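PDB 3O0F: putative metal-dependent phosphoesterase from Bifidobacterium adolescentis, which hydrolyses phosphoester bonds with the help of bound metal ions, binds AMP and may act as a 5'-3' exonuclease on nucleic acids. Local coordinates for residues 197-202 with 225-230; 230-235 with 254-259; 21-26 with 139-144; 54-59 with 72-77. All coordinates share one frame; numbering follows the deposited sequence.

How the interactions relate
All four contacts are largely buried, and three of them reach the same mixed sheet. Interactions 1 and 2 share L230 and strand 229-233 and hold consecutive parallel strands by backbone hydrogen bonds; interaction 1 adds the D228 carboxylate on a backbone N-H, and interaction 2 lies at one edge strand of the sheet, 255-258. Interaction 4 sets a helix against strand 70-80 through a tryptophan; its E75 packs against A202 of interaction 1. Interaction 3 lies across the chain's centre from 1 and 2, with centres about 24 Å away, and joins two irregular loops; its F23 touches A54, G55 and E58 of interaction 4. Carboxylates reach metal in 3 and 4. Of the touching residues, R141 of interaction 3 is the exposed one.

Interaction 1. Residues 197-202 with 225-230; sequences GVVVAA and DGLDGL
V199 lies beside the point where 225-230 enters its strand, and both of its backbone polar groups are used there. Its N-H runs almost straight (170°) to D228 OD2 at 2.9 Å, meeting the carboxylate from above its plane. Its carbonyl takes D228 N at 2.8 Å from V199 O, in the carbonyl plane, while G229 N adds a weak bond to the same oxygen. D228 can thus give and receive at one residue because CG stands beside its own backbone N (chi1 -66°). The carboxylate is satisfied further by salt bridges, OD2 to K193 and OD1 to R287, which would be expected to keep it ionised. Two residues on, A201 N donates to G229 O at 2.9 Å, continuing the parallel ladder. Where V200 CA and G229 CA close to 4.3 Å, G229 has no side chain to press on V200 CG2. L227, from the loop, lays CD1 3.5 Å from V199 O; on the face of A201 and L230, A201 CB meets L230 CD2 at 3.9 Å. The pair closes the beta-alpha-beta unit of strand 198-201, helix 216-225 and strand 229-233; strand 83-90 pairs with 198-201, helix 185-194 packs on V199, and helix 278-287 on V198.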
loop_
_atom_site.group_PDB
_atom_site.type_symbol
_atom_site.label_atom_id
_atom_site.label_comp_id
_atom_site.label_asym_id
_atom_site.label_seq_id
_atom_site.Cartn_x
_atom_site.Cartn_y
_atom_site.Cartn_z
ATOM N N GLY A 197 10.753 12.211 3.484
ATOM C CA GLY A 197 10.668 10.790 3.166
ATOM C C GLY A 197 11.187 10.372 1.799
ATOM O O GLY A 197 11.672 11.173 0.995
ATOM N N VAL A 198 10.968 9.097 1.508
ATOM C CA VAL A 198 11.410 8.447 0.297
ATOM C C VAL A 198 10.144 7.928 -0.342
ATOM O O VAL A 198 9.319 7.250 0.289
ATOM C CB VAL A 198 12.422 7.304 0.611
ATOM C CG1 VAL A 198 12.873 6.516 -0.674
ATOM C CG2 VAL A 198 13.610 7.886 1.361
ATOM N N VAL A 199 10.001 8.213 -1.622
ATOM C CA VAL A 199 8.774 7.882 -2.343
ATOM C C VAL A 199 9.042 6.963 -3.544
ATOM O O VAL A 199 9.938 7.197 -4.370
ATOM C CB VAL A 199 7.942 9.185 -2.720
ATOM C CG1 VAL A 199 8.738 10.110 -3.578
ATOM C CG2 VAL A 199 6.631 8.783 -3.390
ATOM N N VAL A 200 8.241 5.912 -3.647
ATOM C CA VAL A 200 8.430 4.847 -4.663
ATOM C C VAL A 200 7.070 4.600 -5.344
ATOM O O VAL A 200 6.085 4.505 -4.655
ATOM C CB VAL A 200 8.942 3.552 -3.962
ATOM C CG1 VAL A 200 8.933 2.322 -4.928
ATOM C CG2 VAL A 200 10.328 3.787 -3.294
ATOM N N ALA A 201 7.017 4.512 -6.678
ATOM C CA ALA A 201 5.776 4.169 -7.385
ATOM C C ALA A 201 5.540 2.633 -7.225
ATOM O O ALA A 201 6.402 1.828 -7.556
ATOM C CB ALA A 201 5.876 4.580 -8.901
ATOM N N ALA A 202 4.395 2.271 -6.643
ATOM C CA ALA A 202 4.017 0.865 -6.362
ATOM C C ALA A 202 3.426 0.170 -7.618
ATOM O O ALA A 202 2.722 0.801 -8.392
ATOM C CB ALA A 202 2.994 0.799 -5.218
ATOM N N ASP A 225 9.575 15.602 -10.189
ATOM C CA ASP A 225 8.955 16.038 -8.925
ATOM C C ASP A 225 9.765 15.618 -7.681
ATOM O O ASP A 225 9.535 16.169 -6.614
ATOM C CB ASP A 225 7.560 15.432 -8.736
ATOM C CG ASP A 225 6.518 15.908 -9.756
ATOM O OD1 ASP A 225 6.677 17.000 -10.372
ATOM O OD2 ASP A 225 5.512 15.142 -9.918
ATOM N N GLY A 226 10.664 14.635 -7.834
ATOM C CA GLY A 226 11.426 13.999 -6.729
ATOM C C GLY A 226 11.198 12.494 -6.462
ATOM O O GLY A 226 11.604 11.998 -5.430
ATOM N N LEU A 227 10.576 11.747 -7.381
ATOM C CA LEU A 227 10.367 10.290 -7.191
ATOM C C LEU A 227 11.683 9.582 -6.944
ATOM O O LEU A 227 12.637 9.735 -7.701
ATOM C CB LEU A 227 9.630 9.655 -8.384
ATOM C CG LEU A 227 9.300 8.164 -8.258
ATOM C CD1 LEU A 227 8.135 7.931 -7.252
ATOM C CD2 LEU A 227 8.925 7.586 -9.655
ATOM N N ASP A 228 11.756 8.790 -5.879
ATOM C CA ASP A 228 13.008 8.121 -5.556
ATOM C C ASP A 228 13.158 6.768 -6.248
ATOM O O ASP A 228 14.275 6.317 -6.483
ATOM C CB ASP A 228 13.113 7.918 -4.055
ATOM C CG ASP A 228 13.227 9.219 -3.300
ATOM O OD1 ASP A 228 14.363 9.704 -3.201
ATOM O OD2 ASP A 228 12.183 9.717 -2.783
ATOM N N GLY A 229 12.042 6.070 -6.485
ATOM C CA GLY A 229 12.122 4.672 -6.921
ATOM C C GLY A 229 10.874 4.075 -7.546
ATOM O O GLY A 229 9.812 4.681 -7.561
ATOM N N LEU A 230 11.051 2.855 -8.025
ATOM C CA LEU A 230 10.035 2.028 -8.693
ATOM C C LEU A 230 10.041 0.635 -8.078
ATOM O O LEU A 230 11.099 0.035 -7.915
ATOM C CB LEU A 230 10.417 1.875 -10.169
ATOM C CG LEU A 230 10.450 3.170 -10.999
ATOM C CD1 LEU A 230 10.851 2.875 -12.447
ATOM C CD2 LEU A 230 9.099 3.869 -10.934
#

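Interaction 2. Residues 230-235 with 254-259; sequences LEVWHR and LLVTGG
T257 O is gripped by two backbone donors, V232 N at 2.8 Å and W233 N at 3.0 Å, the first from above the carbonyl plane and the second within it. This double use marks a beta bulge: the parallel register slips by one residue between E231 and W233. Before it, L230 N bonds to L255 O and T257 N to L230 O; after it, G259 N lies nearly along the C=O axis of W233 O at 3.1 Å. G258 faces W233 CB across a 4.0 Å separation of their CA atoms, too close for any side chain on G258. W233 turns its indole, CG beside its own N, so that CD1 lies by T257 O and NE1 sits 3.7 Å from V256 CG1. That methyl also meets V232 CG2 at 3.6 Å. An alanine at W233 would remove the indole and would probably loosen the packing around V256 CG1. On the other face, water 1 joins E231 OE2 to T257 OG1, donating to the carboxylate. E231 OE2 also accepts from H18 ND1, and H234 NE2 bonds to D261; H18 and D261 bind iron, so E231 and H234 supply second-shell groups that probably orient and polarise the metal ligands.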
loop_
_atom_site.group_PDB
_atom_site.type_symbol
_atom_site.label_atom_id
_atom_site.label_comp_id
_atom_site.label_asym_id
_atom_site.label_seq_id
_atom_site.Cartn_x
_atom_site.Cartn_y
_atom_site.Cartn_z
ATOM N N LEU A 230 11.051 2.855 -8.025
ATOM C CA LEU A 230 10.035 2.028 -8.693
ATOM C C LEU A 230 10.041 0.635 -8.078
ATOM O O LEU A 230 11.099 0.035 -7.915
ATOM C CB LEU A 230 10.417 1.875 -10.169
ATOM C CG LEU A 230 10.450 3.170 -10.999
ATOM C CD1 LEU A 230 10.851 2.875 -12.447
ATOM C CD2 LEU A 230 9.099 3.869 -10.934
ATOM N N GLU A 231 8.855 0.147 -7.719
ATOM C CA GLU A 231 8.660 -1.195 -7.252
ATOM C C GLU A 231 8.580 -2.080 -8.479
ATOM O O GLU A 231 7.626 -1.973 -9.256
ATOM C CB GLU A 231 7.351 -1.270 -6.449
ATOM C CG GLU A 231 7.012 -2.658 -6.007
ATOM C CD GLU A 231 5.792 -2.690 -5.106
ATOM O OE1 GLU A 231 4.702 -2.262 -5.558
ATOM O OE2 GLU A 231 5.917 -3.150 -3.944
ATOM N N VAL A 232 9.595 -2.931 -8.654
ATOM C CA VAL A 232 9.698 -3.787 -9.792
ATOM C C VAL A 232 9.326 -5.209 -9.460
ATOM O O VAL A 232 8.583 -5.879 -10.233
ATOM C CB VAL A 232 11.135 -3.747 -10.431
ATOM C CG1 VAL A 232 11.232 -4.772 -11.568
ATOM C CG2 VAL A 232 11.444 -2.317 -10.928
ATOM N N TRP A 233 9.826 -5.687 -8.327
ATOM C CA TRP A 233 9.641 -7.090 -7.972
ATOM C C TRP A 233 8.316 -7.215 -7.231
ATOM O O TRP A 233 8.244 -7.046 -6.009
ATOM C CB TRP A 233 10.803 -7.607 -7.155
ATOM C CG TRP A 233 12.161 -7.127 -7.631
ATOM C CD1 TRP A 233 13.062 -6.422 -6.917
ATOM C CD2 TRP A 233 12.743 -7.360 -8.913
ATOM N NE1 TRP A 233 14.202 -6.207 -7.677
ATOM C CE2 TRP A 233 14.019 -6.762 -8.911
ATOM C CE3 TRP A 233 12.313 -8.039 -10.066
ATOM C CZ2 TRP A 233 14.873 -6.800 -10.029
ATOM C CZ3 TRP A 233 13.154 -8.085 -11.178
ATOM C CH2 TRP A 233 14.426 -7.468 -11.144
ATOM N N HIS A 234 7.261 -7.498 -7.999
ATOM C CA HIS A 234 5.892 -7.520 -7.487
ATOM C C HIS A 234 5.101 -8.434 -8.404
ATOM O O HIS A 234 5.264 -8.398 -9.617
ATOM C CB HIS A 234 5.301 -6.122 -7.479
ATOM C CG HIS A 234 3.932 -6.017 -6.850
ATOM N ND1 HIS A 234 2.781 -6.382 -7.506
ATOM C CD2 HIS A 234 3.536 -5.525 -5.650
ATOM C CE1 HIS A 234 1.738 -6.174 -6.723
ATOM N NE2 HIS A 234 2.166 -5.635 -5.597
ATOM N N ARG A 235 4.245 -9.257 -7.823
ATOM C CA ARG A 235 3.494 -10.246 -8.613
ATOM C C ARG A 235 2.585 -9.619 -9.681
ATOM O O ARG A 235 2.311 -10.277 -10.677
ATOM C CB ARG A 235 2.669 -11.170 -7.707
ATOM C CG ARG A 235 1.453 -10.509 -7.003
ATOM C CD ARG A 235 0.413 -11.553 -6.639
ATOM N NE ARG A 235 0.981 -12.628 -5.807
ATOM C CZ ARG A 235 0.432 -13.833 -5.635
ATOM N NH1 ARG A 235 -0.712 -14.172 -6.209
ATOM N NH2 ARG A 235 1.026 -14.697 -4.864
ATOM N N LEU A 254 17.252 5.511 -10.278
ATOM C CA LEU A 254 16.240 5.312 -9.285
ATOM C C LEU A 254 16.522 4.047 -8.490
ATOM O O LEU A 254 17.114 3.103 -8.968
ATOM C CB LEU A 254 14.848 5.233 -9.922
ATOM C CG LEU A 254 14.415 6.407 -10.803
ATOM C CD1 LEU A 254 13.023 6.175 -11.367
ATOM C CD2 LEU A 254 14.522 7.764 -10.062
ATOM N N LEU A 255 16.012 4.014 -7.279
ATOM C CA LEU A 255 15.958 2.796 -6.495
ATOM C C LEU A 255 14.949 1.778 -7.068
ATOM O O LEU A 255 13.905 2.145 -7.609
ATOM C CB LEU A 255 15.533 3.124 -5.050
ATOM C CG LEU A 255 16.392 4.168 -4.357
ATOM C CD1 LEU A 255 15.701 4.556 -3.050
ATOM C CD2 LEU A 255 17.847 3.606 -4.221
ATOM N N VAL A 256 15.287 0.493 -6.942
ATOM C CA VAL A 256 14.429 -0.582 -7.419
ATOM C C VAL A 256 14.039 -1.409 -6.203
ATOM O O VAL A 256 14.927 -1.894 -5.483
ATOM C CB VAL A 256 15.165 -1.437 -8.451
ATOM C CG1 VAL A 256 14.328 -2.691 -8.819
ATOM C CG2 VAL A 256 15.508 -0.589 -9.667
ATOM N N THR A 257 12.738 -1.546 -5.977
ATOM C CA THR A 257 12.207 -2.251 -4.823
ATOM C C THR A 257 11.353 -3.466 -5.220
ATOM O O THR A 257 11.042 -3.697 -6.393
ATOM C CB THR A 257 11.422 -1.291 -3.877
ATOM O OG1 THR A 257 10.127 -0.959 -4.416
ATOM C CG2 THR A 257 12.208 0.005 -3.607
ATOM N N GLY A 258 11.081 -4.291 -4.220
ATOM C CA GLY A 258 10.200 -5.421 -4.335
ATOM C C GLY A 258 9.467 -5.596 -3.000
ATOM O O GLY A 258 9.936 -5.178 -1.931
ATOM N N GLY A 259 8.306 -6.222 -3.062
ATOM C CA GLY A 259 7.546 -6.521 -1.876
ATOM C C GLY A 259 6.402 -7.453 -2.226
ATOM O O GLY A 259 6.097 -7.636 -3.393
HETATM O O HOH W 1 8.345 -2.431 -2.800
#

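Interaction 3. Residues 21-26 with 139-144; sequences TVFSDG and GERTTI. With ZN (zinc ion), chain C; AMP (adenosine monophosphate), chain B; EDO (1,2-ethanediol), chain H.
T21 to S24 form a type I turn, with T21 O taking both S24 N and G26 N, and the loop 139-144 runs beside it so that T143 N donates to F23 O at 2.9 Å from above the carbonyl plane. T21 OG1 accepts from F23 N, an ST turn. T142 OG1, held beside its own backbone N, donates to V22 O at 2.8 Å in the carbonyl plane and receives E138 N; its methyl CG2 lies against S24 O. F23 and R141 run side by side with ring and guanidinium planes 86° apart, so the ring edge stands on the cation: F23 CE1 is 3.7 Å from R141 CZ, over the centre of the guanidinium, while R141 O lies at the ring edge near F23 CD1. R141 NH2 has its salt bridge to E138. D25 chelates zinc through OD1 and OD2, at 2.3 and 2.2 Å from ZN, with H50 and H263 as further ligands; D25 OD2 lies 3.4 Å from AMP C8. S24 OG bonds to D49 and only weakly to H50 N. T143 OG1 bonds to H50 O; together with the bonds at V22 and F23, this probably steadies the loop presenting D25 to zinc beside the nucleotide.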
loop_
_atom_site.group_PDB
_atom_site.type_symbol
_atom_site.label_atom_id
_atom_site.label_comp_id
_atom_site.label_asym_id
_atom_site.label_seq_id
_atom_site.Cartn_x
_atom_site.Cartn_y
_atom_site.Cartn_z
ATOM N N THR A 21 -1.723 -4.424 7.229
ATOM C CA THR A 21 -2.187 -4.951 8.484
ATOM C C THR A 21 -3.634 -4.564 8.697
ATOM O O THR A 21 -4.237 -3.903 7.866
ATOM C CB THR A 21 -1.325 -4.405 9.679
ATOM O OG1 THR A 21 -1.687 -3.044 9.982
ATOM C CG2 THR A 21 0.210 -4.553 9.368
ATOM N N VAL A 22 -4.164 -4.931 9.838
ATOM C CA VAL A 22 -5.487 -4.466 10.283
ATOM C C VAL A 22 -5.678 -2.946 10.364
ATOM O O VAL A 22 -6.809 -2.490 10.351
ATOM C CB VAL A 22 -5.857 -5.064 11.716
ATOM C CG1 VAL A 22 -6.119 -6.574 11.619
ATOM C CG2 VAL A 22 -4.806 -4.732 12.754
ATOM N N PHE A 23 -4.601 -2.161 10.439
ATOM C CA PHE A 23 -4.742 -0.688 10.361
ATOM C C PHE A 23 -5.152 -0.204 8.965
ATOM O O PHE A 23 -5.531 0.968 8.790
ATOM C CB PHE A 23 -3.521 0.027 10.889
ATOM C CG PHE A 23 -3.352 -0.120 12.351
ATOM C CD1 PHE A 23 -4.016 0.731 13.232
ATOM C CD2 PHE A 23 -2.553 -1.133 12.870
ATOM C CE1 PHE A 23 -3.908 0.537 14.605
ATOM C CE2 PHE A 23 -2.428 -1.308 14.231
ATOM C CZ PHE A 23 -3.111 -0.457 15.093
ATOM N N SER A 24 -5.139 -1.098 7.980
ATOM C CA SER A 24 -5.908 -0.857 6.740
ATOM C C SER A 24 -6.672 -2.112 6.310
ATOM O O SER A 24 -7.693 -2.446 6.927
ATOM C CB SER A 24 -5.041 -0.256 5.606
ATOM O OG SER A 24 -3.907 -1.027 5.276
ATOM N N ASP A 25 -6.186 -2.809 5.274
ATOM C CA ASP A 25 -6.905 -3.934 4.715
ATOM C C ASP A 25 -6.262 -5.320 4.885
ATOM O O ASP A 25 -6.693 -6.278 4.245
ATOM C CB ASP A 25 -7.287 -3.667 3.255
ATOM C CG ASP A 25 -6.101 -3.400 2.336
ATOM O OD1 ASP A 25 -4.928 -3.240 2.799
ATOM O OD2 ASP A 25 -6.353 -3.353 1.082
ATOM N N GLY A 26 -5.211 -5.411 5.710
ATOM C CA GLY A 26 -4.605 -6.681 6.043
ATOM C C GLY A 26 -5.451 -7.313 7.155
ATOM O O GLY A 26 -6.347 -6.682 7.680
ATOM N N GLY A 139 -11.082 -0.134 14.316
ATOM C CA GLY A 139 -12.060 0.961 14.423
ATOM C C GLY A 139 -11.686 2.227 13.681
ATOM O O GLY A 139 -11.234 2.175 12.512
ATOM N N GLU A 140 -11.816 3.371 14.368
ATOM C CA GLU A 140 -11.437 4.668 13.797
ATOM C C GLU A 140 -9.990 4.678 13.266
ATOM O O GLU A 140 -9.674 5.469 12.385
ATOM C CB GLU A 140 -11.630 5.820 14.806
ATOM N N ARG A 141 -9.133 3.783 13.765
ATOM C CA ARG A 141 -7.720 3.784 13.395
ATOM C C ARG A 141 -7.424 2.948 12.139
ATOM O O ARG A 141 -6.276 2.885 11.697
ATOM C CB ARG A 141 -6.856 3.324 14.560
ATOM C CG ARG A 141 -6.731 4.356 15.681
ATOM C CD ARG A 141 -5.616 4.007 16.655
ATOM N NE ARG A 141 -5.861 2.692 17.242
ATOM C CZ ARG A 141 -4.953 1.939 17.864
ATOM N NH1 ARG A 141 -3.708 2.355 18.027
ATOM N NH2 ARG A 141 -5.300 0.742 18.330
ATOM N N THR A 142 -8.458 2.298 11.601
ATOM C CA THR A 142 -8.371 1.547 10.374
ATOM C C THR A 142 -8.792 2.429 9.195
ATOM O O THR A 142 -9.841 3.041 9.221
ATOM C CB THR A 142 -9.271 0.286 10.401
ATOM O OG1 THR A 142 -8.760 -0.674 11.354
ATOM C CG2 THR A 142 -9.356 -0.367 9.018
ATOM N N THR A 143 -7.957 2.474 8.167
ATOM C CA THR A 143 -8.290 3.088 6.872
ATOM C C THR A 143 -9.208 2.172 6.072
ATOM O O THR A 143 -8.793 1.099 5.626
ATOM C CB THR A 143 -7.034 3.299 6.029
ATOM O OG1 THR A 143 -6.106 4.135 6.729
ATOM C CG2 THR A 143 -7.384 3.930 4.666
ATOM N N ILE A 144 -10.447 2.621 5.852
ATOM C CA ILE A 144 -11.491 1.785 5.278
ATOM C C ILE A 144 -11.489 1.839 3.746
ATOM O O ILE A 144 -11.112 2.836 3.139
ATOM C CB ILE A 144 -12.852 2.278 5.749
ATOM C CG1 ILE A 144 -13.913 1.166 5.664
ATOM C CG2 ILE A 144 -13.269 3.503 4.908
ATOM C CD1 ILE A 144 -15.234 1.496 6.409
HETATM ZN ZN ZN C . -4.173 -3.113 0.590
HETATM P P AMP B . -10.255 0.913 -2.663
HETATM O O1P AMP B . -8.985 1.672 -2.538
HETATM O O2P AMP B . -11.115 1.166 -1.452
HETATM O O3P AMP B . -10.984 1.092 -3.996
HETATM O "O5'" AMP B . -9.860 -0.641 -2.584
HETATM C "C5'" AMP B . -9.116 -1.232 -3.621
HETATM C "C4'" AMP B . -7.988 -1.976 -2.973
HETATM O "O4'" AMP B . -8.413 -3.244 -2.402
HETATM C "C3'" AMP B . -6.888 -2.275 -3.986
HETATM O "O3'" AMP B . -5.780 -1.427 -3.716
HETATM C "C2'" AMP B . -6.571 -3.703 -3.577
HETATM O "O2'" AMP B . -5.539 -4.499 -4.162
HETATM C "C1'" AMP B . -7.211 -3.992 -2.227
HETATM N N9 AMP B . -7.428 -5.430 -1.983
HETATM C C8 AMP B . -7.239 -6.034 -0.808
HETATM N N7 AMP B . -7.533 -7.348 -0.905
HETATM C C5 AMP B . -7.919 -7.596 -2.167
HETATM C C6 AMP B . -8.359 -8.772 -2.937
HETATM N N6 AMP B . -8.448 -10.014 -2.362
HETATM N N1 AMP B . -8.687 -8.565 -4.228
HETATM C C2 AMP B . -8.622 -7.367 -4.834
HETATM N N3 AMP B . -8.222 -6.259 -4.194
HETATM C C4 AMP B . -7.856 -6.316 -2.885
HETATM C C1 EDO H . -7.930 -0.526 1.112
HETATM O O1 EDO H . -8.204 0.498 0.153
HETATM C C2 EDO H . -8.621 -0.213 2.433
HETATM O O2 EDO H . -7.758 0.666 3.173
#

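Interaction 4. Residues 54-59 with 72-77; sequences AGWDEA and LGTEIT. With FE (Fe (III) ion), chain D; FE (Fe (III) ion), chain E.
Strand 70-80 carries E75, the carboxylate that bridges the two irons of the active site, and this contact covers the start of the same strand with helix 56-66. E75 extends from the backbone (chi1 180°), placing OE1 2.2 Å from the chain E iron and OE2 2.1 Å from the chain D iron, with water 2 as a second bridge. H18, H20 and D261 also bind the former iron, H86 and H203 the latter. Three residues before E75, L72 receives the indole of W56. L72 CB sits 3.6 Å from the centroid of the six-membered ring and 6° off its normal, a CH-pi contact. L72 CD1 and CD2 spread under the same ring system, with CD2 3.8 Å from W56 CG. The helix and strand belong to the beta-alpha-beta unit 44-47, 56-66, 70-80 of the PHP domain, and I47 of the first strand touches W56, A59 and L72. W56 NE1 fixes the rotation of the ring by donating to G73 O at 3.0 Å (163°), the oxygen lying in the ring plane but the donor above the carbonyl plane. A leucine at W56 would lose this bond and the flat surface over L72, and would probably let the helix shift against the strand. T74 OG1 lies 4.1 Å from W56 CZ2 and is hydrogen-bonded to Y92 OH and T52 O.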
loop_
_atom_site.group_PDB
_atom_site.type_symbol
_atom_site.label_atom_id
_atom_site.label_comp_id
_atom_site.label_asym_id
_atom_site.label_seq_id
_atom_site.Cartn_x
_atom_site.Cartn_y
_atom_site.Cartn_z
ATOM N N ALA A 54 -1.023 4.746 11.465
ATOM C CA ALA A 54 -1.636 4.349 12.760
ATOM C C ALA A 54 -0.994 3.106 13.398
ATOM O O ALA A 54 -0.974 2.965 14.629
ATOM C CB ALA A 54 -3.182 4.179 12.604
ATOM N N GLY A 55 -0.457 2.198 12.577
ATOM C CA GLY A 55 0.253 1.033 13.084
ATOM C C GLY A 55 1.744 1.183 13.338
ATOM O O GLY A 55 2.412 0.225 13.691
ATOM N N TRP A 56 2.294 2.377 13.147
ATOM C CA TRP A 56 3.726 2.597 13.349
ATOM C C TRP A 56 4.245 2.297 14.762
ATOM O O TRP A 56 5.219 1.594 14.914
ATOM C CB TRP A 56 4.094 4.042 12.944
ATOM C CG TRP A 56 4.208 4.255 11.475
ATOM C CD1 TRP A 56 3.596 3.534 10.461
ATOM C CD2 TRP A 56 4.943 5.292 10.832
ATOM N NE1 TRP A 56 3.994 4.005 9.260
ATOM C CE2 TRP A 56 4.801 5.106 9.453
ATOM C CE3 TRP A 56 5.738 6.343 11.294
ATOM C CZ2 TRP A 56 5.405 5.956 8.526
ATOM C CZ3 TRP A 56 6.364 7.155 10.382
ATOM C CH2 TRP A 56 6.196 6.965 9.015
ATOM N N ASP A 57 3.628 2.861 15.790
ATOM C CA ASP A 57 4.015 2.557 17.186
ATOM C C ASP A 57 3.978 1.056 17.485
ATOM O O ASP A 57 4.923 0.503 17.990
ATOM C CB ASP A 57 3.102 3.284 18.181
ATOM C CG ASP A 57 3.315 4.813 18.188
ATOM O OD1 ASP A 57 4.272 5.308 17.553
ATOM O OD2 ASP A 57 2.501 5.525 18.830
ATOM N N GLU A 58 2.894 0.386 17.130
ATOM C CA GLU A 58 2.841 -1.079 17.285
ATOM C C GLU A 58 3.955 -1.816 16.527
ATOM O O GLU A 58 4.581 -2.736 17.079
ATOM C CB GLU A 58 1.470 -1.624 16.883
ATOM C CG GLU A 58 0.423 -1.292 17.939
ATOM C CD GLU A 58 -0.880 -2.060 17.780
ATOM O OE1 GLU A 58 -0.934 -3.064 17.014
ATOM O OE2 GLU A 58 -1.864 -1.652 18.449
ATOM N N ALA A 59 4.195 -1.435 15.276
ATOM C CA ALA A 59 5.253 -2.077 14.482
ATOM C C ALA A 59 6.624 -1.853 15.130
ATOM O O ALA A 59 7.445 -2.750 15.205
ATOM C CB ALA A 59 5.250 -1.534 13.007
ATOM N N LEU A 72 9.468 2.106 8.340
ATOM C CA LEU A 72 8.175 2.702 8.583
ATOM C C LEU A 72 7.647 3.315 7.284
ATOM O O LEU A 72 8.300 4.163 6.683
ATOM C CB LEU A 72 8.210 3.740 9.711
ATOM C CG LEU A 72 8.454 3.123 11.120
ATOM C CD1 LEU A 72 8.725 4.160 12.203
ATOM C CD2 LEU A 72 7.315 2.152 11.531
ATOM N N GLY A 73 6.473 2.855 6.843
ATOM C CA GLY A 73 5.965 3.260 5.552
ATOM C C GLY A 73 4.460 3.399 5.472
ATOM O O GLY A 73 3.723 3.107 6.409
ATOM N N THR A 74 4.007 3.880 4.330
ATOM C CA THR A 74 2.572 4.123 4.097
ATOM C C THR A 74 2.336 3.945 2.605
ATOM O O THR A 74 3.168 4.362 1.802
ATOM C CB THR A 74 2.178 5.546 4.462
ATOM O OG1 THR A 74 2.332 5.764 5.858
ATOM C CG2 THR A 74 0.707 5.833 4.051
ATOM N N GLU A 75 1.220 3.347 2.203
ATOM C CA GLU A 75 0.877 3.298 0.782
ATOM C C GLU A 75 -0.177 4.383 0.545
ATOM O O GLU A 75 -1.269 4.366 1.106
ATOM C CB GLU A 75 0.358 1.912 0.356
ATOM C CG GLU A 75 0.017 1.909 -1.095
ATOM C CD GLU A 75 -0.230 0.522 -1.690
ATOM O OE1 GLU A 75 -0.353 -0.404 -0.940
ATOM O OE2 GLU A 75 -0.198 0.378 -2.932
ATOM N N ILE A 76 0.185 5.360 -0.266
ATOM C CA ILE A 76 -0.643 6.534 -0.436
ATOM C C ILE A 76 -1.441 6.380 -1.722
ATOM O O ILE A 76 -0.867 6.169 -2.812
ATOM C CB ILE A 76 0.200 7.828 -0.510
ATOM C CG1 ILE A 76 1.113 7.919 0.717
ATOM C CG2 ILE A 76 -0.721 9.078 -0.628
ATOM C CD1 ILE A 76 2.083 9.094 0.698
ATOM N N THR A 77 -2.751 6.553 -1.584
ATOM C CA THR A 77 -3.667 6.515 -2.722
ATOM C C THR A 77 -3.552 7.821 -3.522
ATOM O O THR A 77 -3.645 8.901 -2.954
ATOM C CB THR A 77 -5.146 6.374 -2.186
ATOM O OG1 THR A 77 -5.208 5.358 -1.182
ATOM C CG2 THR A 77 -6.158 6.028 -3.296
HETATM FE FE FE D . -1.388 -0.952 -4.136
HETATM FE FE FE E . -0.233 -2.528 -1.282
HETATM O O HOH W 2 -0.302 -2.452 -3.362
#